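Local atomic coordinates of aldehyde reductase YahK (Escherichia coli, PDB entry 1UUF), a protein that catalyses the zinc-dependent reduction of a wide range of aldehydes to the corresponding alcohols, with a strong preference for NADPH over NADH. Residues Glu96-Gly101 / Val160-His165; Asn48-Glu53 / Val89-Gln94. All coordinates share one frame; numbering follows the deposited sequence.

Overall arrangement
Both contacts lie within the GroES-like domain, their centres about 10 Å apart, and both reach the same mixed sheet, yet they hold it by different means. Interaction 2 is a strand pairing: 48-53 runs antiparallel to 89-94, joined by backbone hydrogen bonds, partly buried as a whole, with D49, V50 and I52 buried and V89 and Q94 exposed. Interaction 1 is largely buried: side chains of the loop between strands 84-91 and 103-106 pack on V160 and R162 and bond to the backbone O of V160. The two meet where the side chains of Y98 and V160 pack on V50, so one valine belongs to both.

Interaction 1 of 2, residues Glu96-Gly101 / Val160-His165; sequences EKYAPG and VLRIRH
Y98 reaches from its loop to the backbone of V160 and L161, and its side chain can be followed outward atom by atom. Beyond CB, chi1 (-55°) sets CG anti to the carbonyl carbon; farther on, CD1 packs on CG2 of V50, and the side chain also touches V104. CD2 lies 4.1 Å from CD of R162. CE1 meets CB of V160 at 3.8 Å, while CG1 of the same valine sits over one ring face, off centre toward the rim, in a CH-pi contact 4.1 Å from the centroid. CE2 meets CB and CD of R162 at the ring edge. CZ comes within 3.3 Å of V160 O, and the tip, OH, donates a short hydrogen bond of 2.5 Å to that same oxygen, arriving from above the carbonyl plane. K97 NZ adds a weak bond of 3.3 Å to V160 O. A water links K97 O to R162 NH1. A phenylalanine in place of Y98 would probably keep the ring packing but leave V160 O with only the weak lysine bond from this loop. R162 N, near the hydroxyl but at a poor angle for a bond to it, is hydrogen-bonded to OE1 of Q321. A buried tyrosine thus packs a loop onto the short strand 161-162, which pairs with strand 103-106 in the sheet of the GroES-like domain.

Interaction 2 of 2, residues Asn48-Glu53 / Val89-Gln94; sequences NDVKIE and VAVGDQ
K51 O receives the shortest polar bond of this contact, from V89 N at 2.7 Å and nearly straight at 172°. On the same residue K51 N donates to A90 O at 2.9 Å, so one lysine backbone binds two successive residues of the opposite strand. V89 and A90 together face K51, a classic beta bulge that places an extra residue in strand 84-91 at this point. One step on, V50 and V91 form a non-hydrogen-bonded pair, their side chains on the same face of the sheet and their CG1 atoms 4.4 Å apart. D49 O then takes the amide of G92 at 2.9 Å and, beside it, a CA-H...O contact from V91 CA.

Around this ladder the side chains add contacts of their own, most of all V89 and K51. With chi1 at 176°, V89 turns CG1 anti to the backbone N and CG2 anti to the carbonyl carbon, and CG2 lies 3.5 Å from CB of E53. CB of V89 is 4.2 Å from CG of K51, whose chain runs fully extended beyond that carbon. At the far end N48 OD1 rests 3.3 Å from CB of Q94, the two amide planes almost perpendicular, while Q94 NE2 turns back to D93 OD1 within its own segment. OD2 of D49 leads away from the pairing, to a salt bridge with NE of R43 and a hydrogen bond from G46 N. The chemistry implies that main-chain bonds set the register here, whereas no side chain contributes a hydrogen bond across the pair: D49 spends OD2 on R43 and G46, and Q94 its amide nitrogen on D93.

Interaction 1 of 2, residues Glu96-Gly101 / Val160-His165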
ATOM      1  N   GLU A  96     -13.137  12.736 -35.037  1.00 23.45           N
ATOM      2  CA  GLU A  96     -12.013  12.364 -35.893  1.00 25.28           C
ATOM      3  C   GLU A  96     -11.589  10.907 -35.761  1.00 23.89           C
ATOM      4  O   GLU A  96     -10.930  10.365 -36.647  1.00 24.76           O
ATOM      5  CB  GLU A  96     -10.814  13.263 -35.587  1.00 27.16           C
ATOM      6  CG  GLU A  96     -11.167  14.732 -35.446  1.00 32.22           C
ATOM      7  CD  GLU A  96      -9.943  15.618 -35.353  1.00 34.98           C
ATOM      8  OE1 GLU A  96      -9.221  15.739 -36.365  1.00 35.44           O
ATOM      9  OE2 GLU A  96      -9.701  16.189 -34.269  1.00 38.43           O
ATOM     10  N   LYS A  97     -11.973  10.273 -34.658  1.00 21.49           N
ATOM     11  CA  LYS A  97     -11.600   8.886 -34.400  1.00 20.73           C
ATOM     12  C   LYS A  97     -12.513   7.836 -35.022  1.00 19.54           C
ATOM     13  O   LYS A  97     -12.053   6.755 -35.400  1.00 18.60           O
ATOM     14  CB  LYS A  97     -11.551   8.633 -32.889  1.00 21.99           C
ATOM     15  CG  LYS A  97     -10.541   9.473 -32.122  1.00 23.21           C
ATOM     16  CD  LYS A  97     -10.791   9.402 -30.614  1.00 23.95           C
ATOM     17  CE  LYS A  97     -10.725   7.976 -30.084  1.00 25.45           C
ATOM     18  NZ  LYS A  97     -10.986   7.920 -28.610  1.00 25.16           N
ATOM     19  N   TYR A  98     -13.801   8.146 -35.131  1.00 18.76           N
ATOM     20  CA  TYR A  98     -14.760   7.176 -35.641  1.00 17.25           C
ATOM     21  C   TYR A  98     -15.601   7.555 -36.847  1.00 17.27           C
ATOM     22  O   TYR A  98     -15.742   8.726 -37.188  1.00 17.33           O
ATOM     23  CB  TYR A  98     -15.692   6.757 -34.503  1.00 16.62           C
ATOM     24  CG  TYR A  98     -14.929   6.251 -33.307  1.00 16.15           C
ATOM     25  CD1 TYR A  98     -14.661   7.082 -32.217  1.00 15.86           C
ATOM     26  CD2 TYR A  98     -14.389   4.968 -33.309  1.00 16.27           C
ATOM     27  CE1 TYR A  98     -13.860   6.640 -31.158  1.00 15.35           C
ATOM     28  CE2 TYR A  98     -13.589   4.521 -32.267  1.00 15.18           C
ATOM     29  CZ  TYR A  98     -13.326   5.359 -31.200  1.00 15.79           C
ATOM     30  OH  TYR A  98     -12.495   4.917 -30.197  1.00 16.94           O
ATOM     31  N   ALA A  99     -16.161   6.524 -37.474  1.00 17.26           N
ATOM     32  CA  ALA A  99     -17.013   6.668 -38.644  1.00 17.93           C
ATOM     33  C   ALA A  99     -18.124   5.620 -38.582  1.00 19.36           C
ATOM     34  O   ALA A  99     -17.973   4.573 -37.945  1.00 17.34           O
ATOM     35  CB  ALA A  99     -16.193   6.479 -39.909  1.00 17.58           C
ATOM     36  N   PRO A 100     -19.261   5.888 -39.239  1.00 19.99           N
ATOM     37  CA  PRO A 100     -20.362   4.924 -39.223  1.00 20.48           C
ATOM     38  C   PRO A 100     -19.857   3.547 -39.639  1.00 20.28           C
ATOM     39  O   PRO A 100     -19.055   3.432 -40.568  1.00 21.04           O
ATOM     40  CB  PRO A 100     -21.344   5.512 -40.231  1.00 19.53           C
ATOM     41  CG  PRO A 100     -21.134   6.985 -40.060  1.00 21.43           C
ATOM     42  CD  PRO A 100     -19.630   7.094 -40.000  1.00 21.21           C
ATOM     43  N   GLY A 101     -20.318   2.512 -38.945  1.00 19.62           N
ATOM     44  CA  GLY A 101     -19.898   1.159 -39.261  1.00 19.72           C
ATOM     45  C   GLY A 101     -18.837   0.601 -38.328  1.00 18.97           C
ATOM     46  O   GLY A 101     -18.687  -0.615 -38.209  1.00 20.34           O
ATOM     47  N   VAL A 160     -14.991   6.850 -26.205  1.00  9.96           N
ATOM     48  CA  VAL A 160     -15.436   5.703 -26.986  1.00 10.36           C
ATOM     49  C   VAL A 160     -14.188   4.949 -27.424  1.00 10.91           C
ATOM     50  O   VAL A 160     -13.223   5.561 -27.879  1.00 13.00           O
ATOM     51  CB  VAL A 160     -16.232   6.146 -28.231  1.00  9.92           C
ATOM     52  CG1 VAL A 160     -16.603   4.930 -29.079  1.00 11.68           C
ATOM     53  CG2 VAL A 160     -17.496   6.884 -27.796  1.00 12.22           C
ATOM     54  N   LEU A 161     -14.215   3.628 -27.281  1.00 11.27           N
ATOM     55  CA  LEU A 161     -13.080   2.775 -27.638  1.00 10.14           C
ATOM     56  C   LEU A 161     -13.314   2.049 -28.954  1.00  9.10           C
ATOM     57  O   LEU A 161     -14.450   1.783 -29.323  1.00 11.13           O
ATOM     58  CB  LEU A 161     -12.843   1.729 -26.545  1.00 10.84           C
ATOM     59  CG  LEU A 161     -12.445   2.162 -25.130  1.00 12.45           C
ATOM     60  CD1 LEU A 161     -11.188   3.010 -25.192  1.00 12.38           C
ATOM     61  CD2 LEU A 161     -13.583   2.931 -24.472  1.00 13.29           C
ATOM     62  N   ARG A 162     -12.229   1.715 -29.649  1.00 10.77           N
ATOM     63  CA  ARG A 162     -12.331   1.001 -30.917  1.00 11.59           C
ATOM     64  C   ARG A 162     -12.089  -0.490 -30.688  1.00 11.98           C
ATOM     65  O   ARG A 162     -11.097  -0.870 -30.064  1.00 12.00           O
ATOM     66  CB  ARG A 162     -11.290   1.536 -31.909  1.00 13.08           C
ATOM     67  CG  ARG A 162     -11.366   0.927 -33.310  1.00 15.86           C
ATOM     68  CD  ARG A 162     -12.670   1.306 -34.006  1.00 20.28           C
ATOM     69  NE  ARG A 162     -12.740   0.809 -35.378  1.00 21.57           N
ATOM     70  CZ  ARG A 162     -12.023   1.291 -36.389  1.00 21.24           C
ATOM     71  NH1 ARG A 162     -11.175   2.291 -36.191  1.00 22.06           N
ATOM     72  NH2 ARG A 162     -12.147   0.766 -37.602  1.00 21.48           N
ATOM     73  N   ILE A 163     -13.004  -1.323 -31.182  1.00  9.80           N
ATOM     74  CA  ILE A 163     -12.883  -2.774 -31.057  1.00 10.79           C
ATOM     75  C   ILE A 163     -12.213  -3.318 -32.315  1.00 12.81           C
ATOM     76  O   ILE A 163     -12.647  -3.024 -33.430  1.00 12.43           O
ATOM     77  CB  ILE A 163     -14.261  -3.451 -30.907  1.00 11.00           C
ATOM     78  CG1 ILE A 163     -14.972  -2.918 -29.661  1.00 14.12           C
ATOM     79  CG2 ILE A 163     -14.102  -4.969 -30.859  1.00 10.89           C
ATOM     80  CD1 ILE A 163     -14.150  -2.989 -28.396  1.00 15.13           C
ATOM     81  N   ARG A 164     -11.157  -4.104 -32.124  1.00 13.62           N
ATOM     82  CA  ARG A 164     -10.407  -4.685 -33.233  1.00 15.50           C
ATOM     83  C   ARG A 164     -10.627  -6.193 -33.376  1.00 16.33           C
ATOM     84  O   ARG A 164     -10.126  -6.815 -34.319  1.00 16.83           O
ATOM     85  CB  ARG A 164      -8.913  -4.396 -33.061  1.00 15.32           C
ATOM     86  CG  ARG A 164      -8.543  -2.914 -33.139  1.00 20.25           C
ATOM     87  CD  ARG A 164      -8.820  -2.328 -34.520  1.00 24.32           C
ATOM     88  NE  ARG A 164      -8.398  -0.931 -34.614  1.00 27.31           N
ATOM     89  CZ  ARG A 164      -8.466  -0.196 -35.720  1.00 29.12           C
ATOM     90  NH1 ARG A 164      -8.938  -0.720 -36.845  1.00 30.12           N
ATOM     91  NH2 ARG A 164      -8.060   1.067 -35.704  1.00 30.69           N
ATOM     92  N   HIS A 165     -11.363  -6.779 -32.438  1.00 14.10           N
ATOM     93  CA  HIS A 165     -11.675  -8.206 -32.487  1.00 14.67           C
ATOM     94  C   HIS A 165     -12.616  -8.443 -33.664  1.00 15.43           C
ATOM     95  O   HIS A 165     -13.295  -7.520 -34.116  1.00 16.37           O
ATOM     96  CB  HIS A 165     -12.423  -8.648 -31.229  1.00 12.70           C
ATOM     97  CG  HIS A 165     -11.586  -8.694 -29.990  1.00 12.38           C
ATOM     98  ND1 HIS A 165     -11.273  -9.875 -29.352  1.00 14.67           N
ATOM     99  CD2 HIS A 165     -11.056  -7.705 -29.233  1.00 10.12           C
ATOM    100  CE1 HIS A 165     -10.592  -9.609 -28.250  1.00  9.42           C
ATOM    101  NE2 HIS A 165     -10.447  -8.300 -28.155  1.00 15.05           N
TER
HETATM  102  O   HOH W   1     -10.682   4.519 -34.306  1.00 22.14           O

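Interaction 2 of 2, residues Asn48-Glu53 / Val89-Gln94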
ATOM      1  N   ASN A  48     -18.840  16.515 -31.180  1.00 19.65           N
ATOM      2  CA  ASN A  48     -17.829  15.552 -30.740  1.00 19.85           C
ATOM      3  C   ASN A  48     -18.421  14.206 -30.328  1.00 18.72           C
ATOM      4  O   ASN A  48     -17.697  13.333 -29.839  1.00 17.99           O
ATOM      5  CB  ASN A  48     -17.037  16.110 -29.555  1.00 21.89           C
ATOM      6  CG  ASN A  48     -16.364  17.430 -29.868  1.00 25.35           C
ATOM      7  OD1 ASN A  48     -15.572  17.532 -30.805  1.00 27.13           O
ATOM      8  ND2 ASN A  48     -16.673  18.451 -29.074  1.00 27.04           N
ATOM      9  N   ASP A  49     -19.725  14.035 -30.529  1.00 17.17           N
ATOM     10  CA  ASP A  49     -20.405  12.800 -30.139  1.00 17.83           C
ATOM     11  C   ASP A  49     -20.448  11.656 -31.138  1.00 17.41           C
ATOM     12  O   ASP A  49     -20.408  11.852 -32.353  1.00 17.15           O
ATOM     13  CB  ASP A  49     -21.846  13.094 -29.714  1.00 17.58           C
ATOM     14  CG  ASP A  49     -21.925  13.923 -28.458  1.00 20.19           C
ATOM     15  OD1 ASP A  49     -21.013  13.804 -27.610  1.00 20.94           O
ATOM     16  OD2 ASP A  49     -22.911  14.680 -28.312  1.00 20.14           O
ATOM     17  N   VAL A  50     -20.551  10.449 -30.588  1.00 15.17           N
ATOM     18  CA  VAL A  50     -20.638   9.223 -31.369  1.00 13.79           C
ATOM     19  C   VAL A  50     -21.943   8.548 -30.958  1.00 14.32           C
ATOM     20  O   VAL A  50     -22.169   8.294 -29.769  1.00 14.12           O
ATOM     21  CB  VAL A  50     -19.469   8.256 -31.047  1.00 13.15           C
ATOM     22  CG1 VAL A  50     -19.593   6.986 -31.885  1.00 13.54           C
ATOM     23  CG2 VAL A  50     -18.138   8.941 -31.305  1.00 15.37           C
ATOM     24  N   LYS A  51     -22.810   8.284 -31.933  1.00 15.00           N
ATOM     25  CA  LYS A  51     -24.085   7.622 -31.672  1.00 15.14           C
ATOM     26  C   LYS A  51     -23.852   6.139 -31.916  1.00 15.00           C
ATOM     27  O   LYS A  51     -23.470   5.742 -33.013  1.00 16.71           O
ATOM     28  CB  LYS A  51     -25.166   8.146 -32.615  1.00 18.79           C
ATOM     29  CG  LYS A  51     -26.518   7.478 -32.438  1.00 19.63           C
ATOM     30  CD  LYS A  51     -27.535   8.066 -33.405  1.00 21.55           C
ATOM     31  CE  LYS A  51     -28.891   7.413 -33.243  1.00 25.81           C
ATOM     32  NZ  LYS A  51     -29.895   8.036 -34.147  1.00 26.49           N
ATOM     33  N   ILE A  52     -24.106   5.331 -30.893  1.00 14.28           N
ATOM     34  CA  ILE A  52     -23.859   3.895 -30.953  1.00 13.69           C
ATOM     35  C   ILE A  52     -25.088   3.009 -30.813  1.00 14.02           C
ATOM     36  O   ILE A  52     -25.894   3.194 -29.901  1.00 15.02           O
ATOM     37  CB  ILE A  52     -22.871   3.500 -29.831  1.00 12.86           C
ATOM     38  CG1 ILE A  52     -21.585   4.317 -29.969  1.00 11.88           C
ATOM     39  CG2 ILE A  52     -22.577   2.007 -29.878  1.00 14.23           C
ATOM     40  CD1 ILE A  52     -20.664   4.203 -28.773  1.00 14.45           C
ATOM     41  N   GLU A  53     -25.219   2.044 -31.720  1.00 15.52           N
ATOM     42  CA  GLU A  53     -26.309   1.078 -31.674  1.00 15.35           C
ATOM     43  C   GLU A  53     -25.708  -0.055 -30.847  1.00 14.97           C
ATOM     44  O   GLU A  53     -24.806  -0.758 -31.308  1.00 15.25           O
ATOM     45  CB  GLU A  53     -26.643   0.578 -33.079  1.00 19.31           C
ATOM     46  CG  GLU A  53     -27.854  -0.336 -33.152  1.00 24.38           C
ATOM     47  CD  GLU A  53     -29.149   0.381 -32.814  1.00 27.58           C
ATOM     48  OE1 GLU A  53     -29.356   1.504 -33.319  1.00 29.12           O
ATOM     49  OE2 GLU A  53     -29.965  -0.181 -32.053  1.00 30.91           O
ATOM     50  N   VAL A  89     -23.481   4.463 -35.444  1.00 18.43           N
ATOM     51  CA  VAL A  89     -24.590   4.766 -36.342  1.00 20.90           C
ATOM     52  C   VAL A  89     -24.357   6.119 -37.007  1.00 21.36           C
ATOM     53  O   VAL A  89     -24.641   6.300 -38.190  1.00 22.89           O
ATOM     54  CB  VAL A  89     -25.937   4.818 -35.575  1.00 21.63           C
ATOM     55  CG1 VAL A  89     -27.052   5.242 -36.515  1.00 22.75           C
ATOM     56  CG2 VAL A  89     -26.249   3.461 -34.976  1.00 22.74           C
ATOM     57  N   ALA A  90     -23.835   7.065 -36.235  1.00 21.30           N
ATOM     58  CA  ALA A  90     -23.554   8.400 -36.741  1.00 21.25           C
ATOM     59  C   ALA A  90     -22.508   9.072 -35.863  1.00 22.31           C
ATOM     60  O   ALA A  90     -22.265   8.641 -34.735  1.00 20.45           O
ATOM     61  CB  ALA A  90     -24.829   9.227 -36.758  1.00 22.25           C
ATOM     62  N   VAL A  91     -21.893  10.130 -36.385  1.00 20.26           N
ATOM     63  CA  VAL A  91     -20.876  10.868 -35.648  1.00 21.74           C
ATOM     64  C   VAL A  91     -21.013  12.367 -35.882  1.00 22.53           C
ATOM     65  O   VAL A  91     -21.477  12.800 -36.941  1.00 23.47           O
ATOM     66  CB  VAL A  91     -19.448  10.450 -36.074  1.00 22.15           C
ATOM     67  CG1 VAL A  91     -19.204   8.991 -35.731  1.00 21.55           C
ATOM     68  CG2 VAL A  91     -19.263  10.683 -37.564  1.00 21.82           C
ATOM     69  N   GLY A  92     -20.610  13.151 -34.887  1.00 23.35           N
ATOM     70  CA  GLY A  92     -20.672  14.597 -35.006  1.00 24.11           C
ATOM     71  C   GLY A  92     -19.686  15.052 -36.063  1.00 26.43           C
ATOM     72  O   GLY A  92     -18.798  14.292 -36.449  1.00 26.90           O
ATOM     73  N   ASP A  93     -19.832  16.287 -36.532  1.00 27.37           N
ATOM     74  CA  ASP A  93     -18.947  16.817 -37.563  1.00 29.70           C
ATOM     75  C   ASP A  93     -17.515  17.086 -37.100  1.00 29.76           C
ATOM     76  O   ASP A  93     -16.644  17.381 -37.919  1.00 29.18           O
ATOM     77  CB  ASP A  93     -19.544  18.096 -38.160  1.00 32.45           C
ATOM     78  CG  ASP A  93     -19.886  19.130 -37.105  1.00 34.55           C
ATOM     79  OD1 ASP A  93     -19.000  19.483 -36.301  1.00 36.69           O
ATOM     80  OD2 ASP A  93     -21.043  19.596 -37.082  1.00 39.32           O
ATOM     81  N   GLN A  94     -17.268  16.991 -35.795  1.00 28.80           N
ATOM     82  CA  GLN A  94     -15.929  17.222 -35.261  1.00 28.79           C
ATOM     83  C   GLN A  94     -15.240  15.925 -34.844  1.00 27.35           C
ATOM     84  O   GLN A  94     -14.080  15.938 -34.434  1.00 27.43           O
ATOM     85  CB  GLN A  94     -15.984  18.173 -34.059  1.00 30.21           C
ATOM     86  CG  GLN A  94     -16.426  19.582 -34.405  1.00 35.52           C
ATOM     87  CD  GLN A  94     -15.573  20.203 -35.491  1.00 37.83           C
ATOM     88  OE1 GLN A  94     -14.352  20.305 -35.354  1.00 40.93           O
ATOM     89  NE2 GLN A  94     -16.210  20.622 -36.578  1.00 39.21           N
TER